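Local coordinates for RimK domain protein ATP-grasp (Sphaerobacter thermophilus, PDB 5I47) that probably binds ATP and a metal ion as an ATP-grasp ligase of the RimK type, perhaps joining an amino acid to a carboxylate in lysine biosynthesis or protein modification, at residues R6-A11 and G50-A55; A54-G59 and P78-A83. All blocks are in the same frame, centred on the assembly; numbering follows the deposited sequence.

Contact 1 of 2, residues R6-A11 and G50-A55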
# COMPACT_ATOMS: atom_id res chain seq x y z
N ARG B 6 -30.18 1.84 -7.18
CA ARG B 6 -29.62 2.89 -6.34
C ARG B 6 -28.13 3.02 -6.58
O ARG B 6 -27.50 2.18 -7.22
CB ARG B 6 -29.89 2.62 -4.85
CG ARG B 6 -31.35 2.30 -4.53
CD ARG B 6 -31.51 2.08 -3.04
NE ARG B 6 -30.75 0.93 -2.57
CZ ARG B 6 -30.22 0.84 -1.36
NH1 ARG B 6 -29.54 -0.25 -1.01
NH2 ARG B 6 -30.35 1.84 -0.49
N VAL B 7 -27.55 4.10 -6.05
CA VAL B 7 -26.13 4.40 -6.20
C VAL B 7 -25.59 4.80 -4.83
O VAL B 7 -26.18 5.63 -4.14
CB VAL B 7 -25.90 5.53 -7.22
CG1 VAL B 7 -24.49 6.09 -7.10
CG2 VAL B 7 -26.14 5.01 -8.63
N ALA B 8 -24.46 4.21 -4.45
CA ALA B 8 -23.85 4.46 -3.15
C ALA B 8 -22.87 5.63 -3.24
O ALA B 8 -22.01 5.65 -4.13
CB ALA B 8 -23.13 3.22 -2.63
N LEU B 9 -23.00 6.59 -2.32
CA LEU B 9 -22.09 7.73 -2.20
C LEU B 9 -21.21 7.47 -0.97
O LEU B 9 -21.59 7.79 0.16
CB LEU B 9 -22.84 9.05 -2.08
CG LEU B 9 -23.73 9.56 -3.22
CD1 LEU B 9 -24.35 10.90 -2.83
CD2 LEU B 9 -22.95 9.68 -4.52
N LEU B 10 -20.04 6.89 -1.20
CA LEU B 10 -19.11 6.56 -0.12
C LEU B 10 -18.56 7.84 0.51
O LEU B 10 -17.57 8.40 0.03
CB LEU B 10 -17.97 5.68 -0.64
CG LEU B 10 -18.40 4.36 -1.26
CD1 LEU B 10 -17.20 3.58 -1.78
CD2 LEU B 10 -19.17 3.54 -0.24
N ALA B 11 -19.21 8.30 1.57
CA ALA B 11 -18.82 9.54 2.23
C ALA B 11 -19.26 9.46 3.68
O ALA B 11 -20.03 8.57 4.07
CB ALA B 11 -19.43 10.76 1.53
N GLY B 50 -24.50 -3.34 0.34
CA GLY B 50 -25.92 -3.20 0.09
C GLY B 50 -26.23 -3.32 -1.39
O GLY B 50 -25.34 -3.44 -2.23
N ASP B 51 -27.52 -3.27 -1.69
CA ASP B 51 -27.98 -3.36 -3.07
C ASP B 51 -27.69 -2.05 -3.79
O ASP B 51 -28.36 -1.04 -3.55
CB ASP B 51 -29.47 -3.69 -3.11
CG ASP B 51 -29.98 -3.93 -4.52
OD1 ASP B 51 -29.19 -4.38 -5.38
OD2 ASP B 51 -31.18 -3.68 -4.77
N PHE B 52 -26.68 -2.06 -4.66
CA PHE B 52 -26.30 -0.87 -5.41
C PHE B 52 -25.79 -1.29 -6.78
O PHE B 52 -25.10 -2.30 -6.91
CB PHE B 52 -25.20 -0.07 -4.69
CG PHE B 52 -25.62 0.46 -3.36
CD1 PHE B 52 -26.36 1.63 -3.26
CD2 PHE B 52 -25.27 -0.20 -2.20
CE1 PHE B 52 -26.74 2.12 -2.04
CE2 PHE B 52 -25.64 0.29 -0.97
CZ PHE B 52 -26.38 1.45 -0.89
N VAL B 53 -26.14 -0.50 -7.79
CA VAL B 53 -25.61 -0.73 -9.13
C VAL B 53 -24.22 -0.12 -9.30
O VAL B 53 -23.49 -0.50 -10.22
CB VAL B 53 -26.57 -0.19 -10.20
CG1 VAL B 53 -27.98 -0.69 -9.92
CG2 VAL B 53 -26.53 1.33 -10.22
N ALA B 54 -23.84 0.80 -8.42
CA ALA B 54 -22.53 1.44 -8.48
C ALA B 54 -22.26 2.14 -7.16
O ALA B 54 -23.19 2.44 -6.40
CB ALA B 54 -22.44 2.44 -9.64
N ALA B 55 -20.98 2.38 -6.89
CA ALA B 55 -20.54 3.17 -5.74
C ALA B 55 -19.62 4.27 -6.23
O ALA B 55 -18.84 4.08 -7.17
CB ALA B 55 -19.82 2.30 -4.71
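R6 and F52 both turn CG anti to their own carbonyl carbon (chi1 -51° and -62°), and a bend at chi3 of R6 turns NE toward D51 O. The guanidinium lies over one face of the F52 ring, planes 24° apart and centres 4.3 Å from each other, an off-centre cation-pi contact in which NH1 sits toward the rim, 3.6 Å from F52 CZ. The opposite face takes the methyl of A8: CB stands 3.7 Å from the ring centroid, a CH-pi contact close to the ring normal. R6 NE and NH1 also both reach D51 O, each through a weak, bent bond. An alanine in place of F52 would probably take away the flat surface under the R6 guanidinium, leaving it only the weak bonds to D51 O on this segment, and open a gap over A8 CB. V53 N gives to R6 O at 3.1 Å ahead of the strand; the parallel pairing proper is A8 with A55, for which A8 N gives to A54 O at 2.9 Å, nearly straight. Strands 6-10 and 54-57 are neighbours in the parallel sheet of the Rossmann-like pre-ATP-grasp domain; 31-35 flanks 6-10, its V35 touching A8 and F52, while helix 63-74 packs on L10 and helix 16-27 on V7 and L9.

Contact 2 of 2, residues A54-G59 and P78-A83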
# COMPACT_ATOMS: atom_id res chain seq x y z
N ALA B 54 -23.84 0.80 -8.42
CA ALA B 54 -22.53 1.44 -8.48
C ALA B 54 -22.26 2.14 -7.16
O ALA B 54 -23.19 2.44 -6.40
CB ALA B 54 -22.44 2.44 -9.64
N ALA B 55 -20.98 2.38 -6.89
CA ALA B 55 -20.54 3.17 -5.74
C ALA B 55 -19.62 4.27 -6.23
O ALA B 55 -18.84 4.08 -7.17
CB ALA B 55 -19.82 2.30 -4.71
N LEU B 56 -19.73 5.44 -5.60
CA LEU B 56 -18.91 6.59 -5.96
C LEU B 56 -18.18 7.07 -4.71
O LEU B 56 -18.82 7.57 -3.78
CB LEU B 56 -19.76 7.71 -6.57
CG LEU B 56 -19.08 9.04 -6.90
CD1 LEU B 56 -17.95 8.84 -7.89
CD2 LEU B 56 -20.11 10.02 -7.45
N ASP B 57 -16.87 6.90 -4.69
CA ASP B 57 -16.08 7.28 -3.51
C ASP B 57 -15.94 8.79 -3.48
O ASP B 57 -15.29 9.38 -4.35
CB ASP B 57 -14.72 6.60 -3.54
CG ASP B 57 -14.01 6.66 -2.20
OD1 ASP B 57 -14.20 7.64 -1.46
OD2 ASP B 57 -13.26 5.71 -1.88
N ARG B 58 -16.55 9.42 -2.47
CA ARG B 58 -16.52 10.86 -2.29
C ARG B 58 -15.53 11.29 -1.22
O ARG B 58 -15.59 12.42 -0.74
CB ARG B 58 -17.92 11.37 -1.95
CG ARG B 58 -18.97 11.08 -3.01
CD ARG B 58 -18.76 11.96 -4.23
NE ARG B 58 -18.56 13.35 -3.83
CZ ARG B 58 -17.49 14.07 -4.15
NH1 ARG B 58 -16.52 13.54 -4.89
NH2 ARG B 58 -17.39 15.33 -3.73
N GLY B 59 -14.60 10.40 -0.85
CA GLY B 59 -13.63 10.68 0.18
C GLY B 59 -12.24 10.93 -0.37
O GLY B 59 -11.95 10.71 -1.55
N PRO B 78 -19.54 -2.08 -8.99
CA PRO B 78 -18.53 -1.19 -9.58
C PRO B 78 -18.33 0.06 -8.74
O PRO B 78 -19.29 0.60 -8.18
CB PRO B 78 -19.11 -0.86 -10.96
CG PRO B 78 -20.00 -2.02 -11.27
CD PRO B 78 -20.59 -2.44 -9.95
N VAL B 79 -17.09 0.51 -8.66
CA VAL B 79 -16.73 1.68 -7.86
C VAL B 79 -16.01 2.69 -8.74
O VAL B 79 -15.15 2.33 -9.56
CB VAL B 79 -15.85 1.30 -6.64
CG1 VAL B 79 -15.55 2.53 -5.79
CG2 VAL B 79 -16.55 0.24 -5.81
N VAL B 80 -16.37 3.96 -8.58
CA VAL B 80 -15.65 5.08 -9.17
C VAL B 80 -15.09 5.91 -8.02
O VAL B 80 -15.85 6.39 -7.19
CB VAL B 80 -16.55 5.92 -10.09
CG1 VAL B 80 -15.86 7.23 -10.46
CG2 VAL B 80 -16.92 5.13 -11.33
N ASN B 81 -13.77 6.08 -7.97
CA ASN B 81 -12.85 5.59 -8.98
C ASN B 81 -12.59 4.09 -8.86
O ASN B 81 -12.63 3.53 -7.77
CB ASN B 81 -11.52 6.35 -8.89
CG ASN B 81 -11.65 7.80 -9.30
OD1 ASN B 81 -11.81 8.11 -10.48
ND2 ASN B 81 -11.57 8.70 -8.33
N ARG B 82 -12.33 3.46 -10.01
CA ARG B 82 -11.97 2.05 -10.03
C ARG B 82 -10.73 1.81 -9.16
O ARG B 82 -9.91 2.71 -8.96
CB ARG B 82 -11.72 1.58 -11.46
CG ARG B 82 -10.40 2.04 -12.04
CD ARG B 82 -10.29 1.64 -13.51
NE ARG B 82 -11.28 2.34 -14.32
CZ ARG B 82 -11.10 3.54 -14.87
NH1 ARG B 82 -12.07 4.10 -15.58
NH2 ARG B 82 -9.95 4.18 -14.69
N ALA B 83 -10.62 0.58 -8.64
CA ALA B 83 -9.60 0.27 -7.65
C ALA B 83 -8.21 0.68 -8.12
O ALA B 83 -7.46 1.33 -7.38
CB ALA B 83 -9.63 -1.22 -7.31
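A cis peptide bond joins V80 to N81, directly after the residue that pairs with L56 across two parallel strands. Strands 54-57 and 79-80 are the two arms of a beta-alpha-beta unit whose helix is 63-74, within the Rossmann-like pre-ATP-grasp domain. Three backbone bonds alternate between the two segments: A55 N gives to P78 O at 2.8 Å, V80 N to A55 O, and D57 N to V80 O at 2.7 Å. The carbonyls of P78, A55 and V80 each also face a CA-H of the other segment, on A54, V79 and L56 in turn.

The side chains divide between the two faces of the sheet. On one, A55 CB meets V79 CG2 at 4.0 Å, and helix 63-74 covers V79 with A69 and L72. On the other, L56 places CG anti to its backbone N (chi1 175°), and its CD1 branch comes obliquely against V80 CG1 at 3.7 Å while lying 3.3 Å from V80 O. Helix 267-275 packs on this face, I271 against L56 and F274 against V80, which brings the C-terminal end of the chain onto the N-terminal sheet.

Beyond the last bond, strand 54-57 ends in an Asx turn. The D57 carboxylate is shared: R65 of the crossover helix forms a salt bridge to OD1, which would probably hold the group in place for its second partner, the backbone N of G59, bonded to the same OD1 at 2.9 Å and nearly along its C-O axis.

How the contacts relate
Contacts 1 and 2 lie side by side in one four-stranded parallel sheet, ordered 31-35, 6-10, 54-57, 79-80, their centres 9 Å apart. Strand 54-57 is common to both: contact 1 uses its beginning against 6-10, contact 2 the whole of it against 79-80, and A54 and A55 belong to both. Along the chain the order is 6-11, 50-55, 54-59, then 78-83, so contact 2 starts where contact 1 ends. Probable backbone bonds from L56 N to A8 O and from R58 N to L10 O carry the pairing from one to the other. Together they join the two inner strands and one outer strand, 79-80, of the sheet in the pre-ATP-grasp domain; 31-35 forms the other edge.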